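Cpftsy (Physcomitrella patens, PDB 4AK9) is a chloroplast signal recognition particle receptor GTPase of the SIMIBI class, probably helping to deliver proteins to the thylakoid membrane. Local coordinates at residues 139-144 against 170-175. Numbering follows the deposited sequence.
Sequences RFKKEG and TGSEIV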
# COMPACT_ATOMS: atom_id res chain seq x y z
N ARG A 139 -11.42 1.72 -28.93
CA ARG A 139 -10.23 1.17 -29.60
C ARG A 139 -10.59 0.24 -30.76
O ARG A 139 -9.96 0.29 -31.82
CB ARG A 139 -9.31 0.43 -28.62
CG ARG A 139 -8.59 1.35 -27.67
CD ARG A 139 -7.59 0.58 -26.80
NE ARG A 139 -6.49 0.03 -27.60
CZ ARG A 139 -5.43 0.72 -28.00
NH1 ARG A 139 -5.29 2.01 -27.70
NH2 ARG A 139 -4.49 0.11 -28.71
N PHE A 140 -11.56 -0.63 -30.55
CA PHE A 140 -11.96 -1.55 -31.61
C PHE A 140 -12.58 -0.82 -32.80
O PHE A 140 -12.28 -1.12 -33.96
CB PHE A 140 -12.94 -2.59 -31.08
CG PHE A 140 -12.29 -3.65 -30.23
CD1 PHE A 140 -11.36 -4.51 -30.79
CD2 PHE A 140 -12.63 -3.80 -28.90
CE1 PHE A 140 -10.76 -5.50 -30.01
CE2 PHE A 140 -12.04 -4.78 -28.12
CZ PHE A 140 -11.11 -5.63 -28.66
N LYS A 141 -13.44 0.14 -32.49
CA LYS A 141 -14.12 0.96 -33.52
C LYS A 141 -13.13 1.73 -34.38
O LYS A 141 -13.30 1.82 -35.59
CB LYS A 141 -15.11 1.91 -32.86
CG LYS A 141 -16.32 1.17 -32.27
CD LYS A 141 -16.97 0.29 -33.35
CE LYS A 141 -18.25 -0.39 -32.85
NZ LYS A 141 -18.86 -1.30 -33.89
N LYS A 142 -12.07 2.24 -33.76
CA LYS A 142 -11.05 2.97 -34.49
C LYS A 142 -10.29 2.07 -35.45
O LYS A 142 -9.68 2.55 -36.41
CB LYS A 142 -10.09 3.66 -33.52
CG LYS A 142 -10.59 5.01 -33.02
CD LYS A 142 -9.90 5.41 -31.73
CE LYS A 142 -8.37 5.33 -31.85
NZ LYS A 142 -7.71 4.78 -30.60
N GLU A 143 -10.33 0.77 -35.21
CA GLU A 143 -9.67 -0.18 -36.10
C GLU A 143 -10.61 -0.88 -37.08
O GLU A 143 -10.21 -1.83 -37.76
CB GLU A 143 -8.87 -1.20 -35.28
CG GLU A 143 -7.65 -0.57 -34.62
CD GLU A 143 -6.74 -1.61 -33.93
OE1 GLU A 143 -7.28 -2.53 -33.26
OE2 GLU A 143 -5.50 -1.48 -34.06
N GLY A 144 -11.86 -0.40 -37.16
CA GLY A 144 -12.81 -0.92 -38.13
C GLY A 144 -13.52 -2.19 -37.68
O GLY A 144 -14.27 -2.82 -38.45
N THR A 170 -19.49 5.33 -29.11
CA THR A 170 -18.51 4.56 -29.86
C THR A 170 -19.09 3.96 -31.11
O THR A 170 -18.34 3.39 -31.92
CB THR A 170 -17.89 3.42 -29.03
OG1 THR A 170 -18.94 2.56 -28.55
CG2 THR A 170 -17.10 3.99 -27.86
N GLY A 171 -20.40 4.05 -31.30
CA GLY A 171 -21.00 3.47 -32.49
C GLY A 171 -21.09 1.96 -32.40
O GLY A 171 -21.06 1.26 -33.42
N SER A 172 -21.17 1.44 -31.18
CA SER A 172 -21.32 0.01 -30.95
C SER A 172 -22.79 -0.30 -30.75
O SER A 172 -23.55 0.55 -30.28
CB SER A 172 -20.56 -0.41 -29.68
OG SER A 172 -19.19 -0.04 -29.78
N GLU A 173 -23.18 -1.53 -31.09
CA GLU A 173 -24.53 -2.01 -30.76
C GLU A 173 -24.53 -2.54 -29.34
O GLU A 173 -23.46 -2.80 -28.78
CB GLU A 173 -24.96 -3.12 -31.74
CG GLU A 173 -24.89 -2.71 -33.21
CD GLU A 173 -25.89 -1.61 -33.56
OE1 GLU A 173 -27.10 -1.80 -33.28
OE2 GLU A 173 -25.47 -0.56 -34.11
N ILE A 174 -25.72 -2.70 -28.76
CA ILE A 174 -25.80 -3.17 -27.38
C ILE A 174 -26.99 -4.08 -27.14
O ILE A 174 -28.09 -3.84 -27.65
CB ILE A 174 -25.82 -1.98 -26.37
CG1 ILE A 174 -25.93 -2.48 -24.92
CG2 ILE A 174 -26.97 -1.01 -26.66
CD1 ILE A 174 -25.49 -1.45 -23.89
N VAL A 175 -26.76 -5.16 -26.37
CA VAL A 175 -27.84 -6.03 -25.91
C VAL A 175 -28.09 -5.75 -24.44
O VAL A 175 -27.14 -5.77 -23.62
CB VAL A 175 -27.47 -7.52 -26.06
CG1 VAL A 175 -28.49 -8.40 -25.31
CG2 VAL A 175 -27.36 -7.93 -27.55
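Lys141 sets its CG anti to its own carbonyl carbon (chi1 -69°), bends at chi2 (-54°) and then runs fully extended to NZ, so that the chain crosses the turn at Thr170, Gly171 and Ser172. This is the P-loop NTPase core of the SRP-type GTPase: helix 126-142 and helix 158-170 are successive connections in the parallel part of the sheet, leading into strands 147-150 and 173-175, and the contact lies where both helices finish. Each ends in a Schellman motif with a glycine of positive phi as C-prime residue, Gly144 in one and Gly171 in the other. The packing is chiefly methylene against oxygen. CG of Lys141 sits tightly on Thr170 O at 3.0 Å, and further along CE lies 3.3 Å from Gly171 O, while NZ is 3.4 Å from that same oxygen. Cut back to an alanine, the residue would lose everything beyond CB, which would probably open a gap beside the Ser172 hydroxyl and leave Gly171 O without its methylene neighbour. Val147, on strand 147-150, touches the side chains of both Lys141 and Ser172. Thr170 OG1 is tied back into its own helix through Trp166 O and Ala167 O, and it also accepts a hydrogen bond from Ser172 OG at 2.9 Å. That bond holds the serine hydroxyl across the turn, where OG meets Lys141 CE at 3.2 Å.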